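Local coordinates for sensor protein DivL (Caulobacter crescentus, PDB 4Q20) that is required for cell division and growth and catalyses phosphorylation of CtrA, the C-terminal histidine-kinase part of the protein being the piece described, at residues Leu163-Asn166 against Ala167-Gln170; Arg126-Lys129 against Asp130-Gly134; Ala85-Gln88 against Leu89-Ile93. All blocks are in the same frame, centred on the assembly; numbering follows the deposited sequence.

Contact 1: residues Leu163-Asn166 against Ala167-Gln170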
# COMPACT_ATOMS: atom_id res chain seq x y z
N LEU A 163 -13.01 -3.58 14.86
CA LEU A 163 -13.08 -4.36 16.09
C LEU A 163 -13.21 -5.86 15.84
O LEU A 163 -12.56 -6.64 16.54
CB LEU A 163 -14.23 -3.86 16.99
CG LEU A 163 -14.05 -2.47 17.61
CD1 LEU A 163 -15.23 -2.12 18.50
CD2 LEU A 163 -12.73 -2.35 18.36
N VAL A 164 -13.99 -6.28 14.82
CA VAL A 164 -14.17 -7.70 14.44
C VAL A 164 -12.86 -8.29 13.86
O VAL A 164 -12.51 -9.44 14.20
CB VAL A 164 -15.35 -7.87 13.46
CG1 VAL A 164 -15.41 -9.29 12.90
CG2 VAL A 164 -16.67 -7.49 14.12
N GLU A 165 -12.16 -7.55 12.99
CA GLU A 165 -10.93 -8.06 12.39
C GLU A 165 -9.82 -8.13 13.41
O GLU A 165 -9.03 -9.08 13.39
CB GLU A 165 -10.51 -7.25 11.14
CG GLU A 165 -11.36 -7.57 9.91
CD GLU A 165 -11.30 -8.98 9.33
OE1 GLU A 165 -10.42 -9.78 9.74
OE2 GLU A 165 -12.12 -9.28 8.43
N ASN A 166 -9.80 -7.15 14.36
CA ASN A 166 -8.86 -7.15 15.49
C ASN A 166 -9.11 -8.39 16.35
O ASN A 166 -8.14 -9.08 16.71
CB ASN A 166 -9.00 -5.85 16.31
CG ASN A 166 -8.29 -5.88 17.64
OD1 ASN A 166 -7.06 -5.76 17.71
ND2 ASN A 166 -9.05 -6.06 18.73
N ALA A 167 -10.40 -8.69 16.63
CA ALA A 167 -10.83 -9.85 17.41
C ALA A 167 -10.45 -11.17 16.71
O ALA A 167 -9.90 -12.05 17.36
CB ALA A 167 -12.34 -9.80 17.64
N LEU A 168 -10.69 -11.28 15.38
CA LEU A 168 -10.37 -12.49 14.61
C LEU A 168 -8.87 -12.81 14.59
O LEU A 168 -8.49 -13.98 14.58
CB LEU A 168 -10.89 -12.37 13.17
CG LEU A 168 -12.39 -12.45 12.94
CD1 LEU A 168 -12.71 -12.22 11.46
CD2 LEU A 168 -12.97 -13.77 13.45
N ARG A 169 -8.03 -11.76 14.62
CA ARG A 169 -6.57 -11.88 14.60
C ARG A 169 -6.02 -12.42 15.93
O ARG A 169 -4.96 -13.04 15.93
CB ARG A 169 -5.94 -10.51 14.29
CG ARG A 169 -5.87 -10.20 12.79
CD ARG A 169 -5.09 -8.93 12.49
NE ARG A 169 -5.79 -7.73 12.96
CZ ARG A 169 -6.51 -6.93 12.18
NH1 ARG A 169 -6.62 -7.17 10.87
NH2 ARG A 169 -7.12 -5.87 12.69
N GLN A 170 -6.74 -12.18 17.04
CA GLN A 170 -6.38 -12.58 18.40
C GLN A 170 -6.95 -13.95 18.79
O GLN A 170 -6.37 -14.62 19.65
CB GLN A 170 -6.91 -11.53 19.40
CG GLN A 170 -6.20 -10.18 19.41
CD GLN A 170 -6.25 -9.56 20.80
OE1 GLN A 170 -7.30 -9.06 21.26
NE2 GLN A 170 -5.14 -9.63 21.52

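Contact 2: residues Arg126-Lys129 against Asp130-Gly134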
# COMPACT_ATOMS: atom_id res chain seq x y z
N ARG A 126 -19.95 -9.48 6.66
CA ARG A 126 -18.75 -8.97 5.97
C ARG A 126 -17.50 -9.71 6.45
O ARG A 126 -16.56 -9.91 5.67
CB ARG A 126 -18.56 -7.45 6.17
CG ARG A 126 -19.53 -6.56 5.39
CD ARG A 126 -19.20 -5.07 5.50
NE ARG A 126 -19.01 -4.61 6.88
CZ ARG A 126 -19.93 -4.01 7.64
NH1 ARG A 126 -21.14 -3.74 7.15
NH2 ARG A 126 -19.64 -3.64 8.88
N ALA A 127 -17.48 -10.14 7.73
CA ALA A 127 -16.32 -10.82 8.31
C ALA A 127 -16.44 -12.36 8.31
O ALA A 127 -15.43 -13.03 8.55
CB ALA A 127 -16.10 -10.33 9.73
N LEU A 128 -17.64 -12.91 8.04
CA LEU A 128 -17.94 -14.34 8.02
C LEU A 128 -16.88 -15.19 7.27
O LEU A 128 -16.48 -16.23 7.80
CB LEU A 128 -19.33 -14.56 7.39
CG LEU A 128 -20.07 -15.83 7.81
CD1 LEU A 128 -20.69 -15.67 9.20
CD2 LEU A 128 -21.18 -16.14 6.83
N LYS A 129 -16.44 -14.76 6.07
CA LYS A 129 -15.44 -15.49 5.28
C LYS A 129 -14.07 -15.57 5.99
O LYS A 129 -13.49 -16.65 6.05
CB LYS A 129 -15.28 -14.89 3.87
CG LYS A 129 -16.26 -15.42 2.85
CD LYS A 129 -15.90 -14.95 1.44
CE LYS A 129 -16.93 -15.32 0.40
NZ LYS A 129 -16.49 -14.94 -0.98
N ASP A 130 -13.57 -14.43 6.52
CA ASP A 130 -12.28 -14.36 7.24
C ASP A 130 -12.32 -15.13 8.59
O ASP A 130 -11.28 -15.55 9.10
CB ASP A 130 -11.86 -12.88 7.46
CG ASP A 130 -11.59 -12.08 6.18
OD1 ASP A 130 -11.04 -12.66 5.20
OD2 ASP A 130 -11.87 -10.85 6.17
N ALA A 131 -13.54 -15.33 9.15
CA ALA A 131 -13.77 -16.06 10.39
C ALA A 131 -13.69 -17.57 10.14
O ALA A 131 -13.10 -18.29 10.94
CB ALA A 131 -15.14 -15.70 10.95
N GLN A 132 -14.26 -18.03 9.02
CA GLN A 132 -14.26 -19.44 8.65
C GLN A 132 -12.85 -19.87 8.24
O GLN A 132 -12.46 -21.01 8.49
CB GLN A 132 -15.29 -19.69 7.55
CG GLN A 132 -16.74 -19.56 8.05
CD GLN A 132 -17.77 -19.79 6.98
OE1 GLN A 132 -18.55 -20.75 7.03
NE2 GLN A 132 -17.83 -18.90 5.99
N LEU A 133 -12.08 -18.95 7.65
CA LEU A 133 -10.68 -19.13 7.24
C LEU A 133 -9.78 -19.34 8.48
O LEU A 133 -8.84 -20.13 8.43
CB LEU A 133 -10.23 -17.89 6.43
CG LEU A 133 -8.76 -17.80 5.96
CD1 LEU A 133 -8.39 -18.94 5.00
CD2 LEU A 133 -8.48 -16.46 5.32
N GLY A 134 -10.11 -18.66 9.57
CA GLY A 134 -9.42 -18.78 10.85
C GLY A 134 -10.05 -19.76 11.82
O GLY A 134 -9.62 -19.85 12.97

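Contact 3: residues Ala85-Gln88 against Leu89-Ile93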
# COMPACT_ATOMS: atom_id res chain seq x y z
N ALA A 85 -5.19 -11.19 2.91
CA ALA A 85 -4.03 -10.32 3.01
C ALA A 85 -4.22 -9.04 2.22
O ALA A 85 -3.83 -7.95 2.69
CB ALA A 85 -2.80 -11.05 2.54
N ALA A 86 -4.84 -9.16 1.02
CA ALA A 86 -5.15 -8.03 0.14
C ALA A 86 -6.16 -7.08 0.79
O ALA A 86 -5.98 -5.87 0.72
CB ALA A 86 -5.68 -8.53 -1.18
N THR A 87 -7.19 -7.63 1.42
CA THR A 87 -8.25 -6.90 2.13
C THR A 87 -7.62 -6.16 3.35
O THR A 87 -7.96 -5.01 3.61
CB THR A 87 -9.37 -7.92 2.52
OG1 THR A 87 -10.14 -8.29 1.37
CG2 THR A 87 -10.28 -7.42 3.51
N GLN A 88 -6.71 -6.81 4.09
CA GLN A 88 -6.02 -6.17 5.23
C GLN A 88 -5.15 -4.98 4.76
O GLN A 88 -5.10 -3.95 5.43
CB GLN A 88 -5.17 -7.22 5.96
CG GLN A 88 -4.44 -6.73 7.19
CD GLN A 88 -3.26 -7.62 7.51
OE1 GLN A 88 -3.32 -8.86 7.40
NE2 GLN A 88 -2.14 -7.01 7.90
N LEU A 89 -4.49 -5.11 3.60
CA LEU A 89 -3.66 -4.05 3.03
C LEU A 89 -4.57 -2.83 2.66
O LEU A 89 -4.28 -1.71 3.09
CB LEU A 89 -2.86 -4.63 1.85
CG LEU A 89 -1.84 -3.74 1.08
CD1 LEU A 89 -1.26 -2.64 1.94
CD2 LEU A 89 -0.74 -4.58 0.47
N ALA A 90 -5.71 -3.08 2.00
CA ALA A 90 -6.75 -2.11 1.65
C ALA A 90 -7.26 -1.34 2.90
O ALA A 90 -7.38 -0.12 2.85
CB ALA A 90 -7.92 -2.81 0.96
N ARG A 91 -7.54 -2.04 4.00
CA ARG A 91 -7.97 -1.42 5.26
C ARG A 91 -6.90 -0.52 5.86
O ARG A 91 -7.22 0.57 6.30
CB ARG A 91 -8.37 -2.45 6.29
CG ARG A 91 -9.62 -3.20 5.92
CD ARG A 91 -10.15 -3.89 7.15
NE ARG A 91 -10.88 -5.10 6.80
CZ ARG A 91 -10.37 -6.32 6.85
NH1 ARG A 91 -9.11 -6.52 7.25
NH2 ARG A 91 -11.12 -7.37 6.52
N SER A 92 -5.63 -0.95 5.83
CA SER A 92 -4.52 -0.13 6.31
C SER A 92 -4.42 1.19 5.53
O SER A 92 -4.24 2.23 6.16
CB SER A 92 -3.20 -0.91 6.23
OG SER A 92 -3.25 -2.09 7.01
N ILE A 93 -4.56 1.16 4.19
CA ILE A 93 -4.54 2.36 3.34
C ILE A 93 -5.76 3.27 3.67
O ILE A 93 -5.60 4.49 3.85
CB ILE A 93 -4.48 2.01 1.84
CG1 ILE A 93 -3.15 1.25 1.51
CG2 ILE A 93 -4.63 3.28 0.98
CD1 ILE A 93 -3.07 0.71 0.07

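Contact 1: residues Leu163-Asn166 against Ala167-Gln170
Glu-165 and Arg-169, one helical turn apart, meet at a single oxygen. The carbonyl O of Glu-165 accepts the backbone N-H of Arg-169, with an N-to-O distance of 3.1 Å. The guanidinium lays one face over this oxygen, Arg-169 CZ being 3.5 Å from Glu-165 O; this is face contact. Arg-169 reaches back because CG stands anti to its own carbonyl carbon (chi1 -83°) and the chain then bends at chi3.

The other backbone donors follow the alpha-helical pattern. Ala-167 N reaches Leu-163 O at 3.0 Å and Leu-168 N reaches Val-164 O at 2.8 Å, whereas the bond from Gln-170 N to Asn-166 O is weak at 3.4 Å. Gln-170 N also donates to Ala-167 O, which takes the Thr-171 hydroxyl as well.

Bent at chi2 (-64°), Glu-165 directs OE2 into a salt bridge with Arg-91 of helix 73-103, while OE1 rests 3.8 Å from Leu-168 CD1. Arg-169 NH1 stays 4.7 Å from that OE1, near without touching. Val-164 CG1 meets Leu-168 CD1 at 4.2 Å. This stretch corresponds to the N box of the GHKL ATPase fold, and Asn-166 is probably the equivalent of the asparagine that in active relatives helps hold the magnesium of ATP.

The four backbone bonds occupy the carbonyls of Leu-163 to Asn-166, so Leu-163 and the small Ala-167 can pack on the sheet, and Val-164 on the sheet and helix 116-133. Arg-169 beside carbonyls near the helix end is probably favourable, since that end carries partial negative charge, and the buried carboxylate of Glu-165 is met by Arg-91, which joins this helix to the HisKA part.

Contact 2: residues Arg126-Lys129 against Asp130-Gly134
Ala-127 and Ala-131 form the tightly packed side of this stretch of helix 116-133, which packs against helix 153-170 and strand 137-141 of the ATP-binding part and faces helix 73-103 of the HisKA hairpin. Ala-131 N donates to Ala-127 O across 3.0 Å, and the methyl of Ala-131 lies 3.5 Å from Leu-128 O. Both residues are buried, packing on Leu-138 and on the aliphatic side chains of helix 153-170; methyl groups suit the place because the helix can come close to its neighbours there.

Leu-128 and Gln-132 occupy the looser, exposed side. Their backbones are joined at 3.1 Å from Gln-132 N to Leu-128 O, and the same oxygen takes a second, weak bond from Ala-131 N. With CG anti to its carbonyl carbon (chi1 -70°), Gln-132 runs back along the helix: its CG sits 3.3 Å from Leu-128 O, and its amide NE2 lies 3.5 Å from Leu-128 O. A long polar chain is at home on such a face, where water can meet its end. Lys-129 is also exposed; its extended chain carries NZ to a salt bridge with Glu-66 of the second subunit, while its carbonyl O accepts Leu-133 N at 3.1 Å. Beyond this the helix pairing weakens: the bonds of Gly-134 N to Asp-130 O and Ala-131 O are weak.

Asp-130 stands between the two regimes. Its CB lies 3.7 Å from Ala-127 O. Its OD2 has the carboxylate of Glu-165 close by and a long, weak ion pair with Arg-91. The salt bridge of OD1 to Arg-83 ties this helix to helix 73-103, and the arginines probably help keep both acids charged.

Contact 3: residues Ala85-Gln88 against Leu89-Ile93
Arg-91 folds back over Thr-87 and Gln-88 on helix 73-103, the second helix of the HisKA dimerisation hairpin, which in histidine kinases pairs with that of the other subunit as a four-helix bundle. Its CB lies 3.7 Å from Thr-87 O, and its CG comes closer to the same oxygen, at 3.4 Å, while the Arg-91 backbone N donates a hydrogen bond to Thr-87 O at 3.0 Å. From CG the chain is extended to NE, which passes 4.1 Å from Thr-87 CG2. The methyl then sits over one face of the guanidinium, offset toward its rim, with CZ 3.5 Å from CG2. NH1 ends 3.7 Å from Gln-88 CA. NH2 lies 3.1 Å from Thr-87 CG2 and reaches outward to bridge OE2 of Glu-165, its principal partner.

Thr-87 suits the place because its two branches do different work: its methyl, anti to the backbone N, covers the arginine, and its hydroxyl bonds to Arg-83 O one turn earlier. Ala-86 and Leu-89, being apolar, pack on Ile-58 and Leu-55 of the second subunit; the small Ala-85 meets Thr-57 of helix 26-66.

Ser-92, facing Glu-50 of helix 26-66, keeps its hydroxyl at home: OG and the backbone N of Ser-92 both donate to Gln-88 O, each at 3.1 Å, from opposite faces of that carbonyl's plane.

All three contacts join successive turns of one helix, each on a different helix, so they differ mainly in their surroundings. Contact 1 is the most buried, wedged against the ATPase sheet; contact 2 has its alanines inside and its long polar chains at the surface; contact 3 lies partly buried in the dimer's helical bundle. Contacts 1 and 2 belong to neighbouring helices that pack through aliphatic groups, Leu-168 CD2 on Ala-131 CB at 3.8 Å. Charge joins all three: Arg-91 of contact 3 bridges to the acid of contact 1 and more weakly to that of contact 2. Contacts 2 and 3 also reach the second subunit, by a salt bridge and by apolar packing respectively.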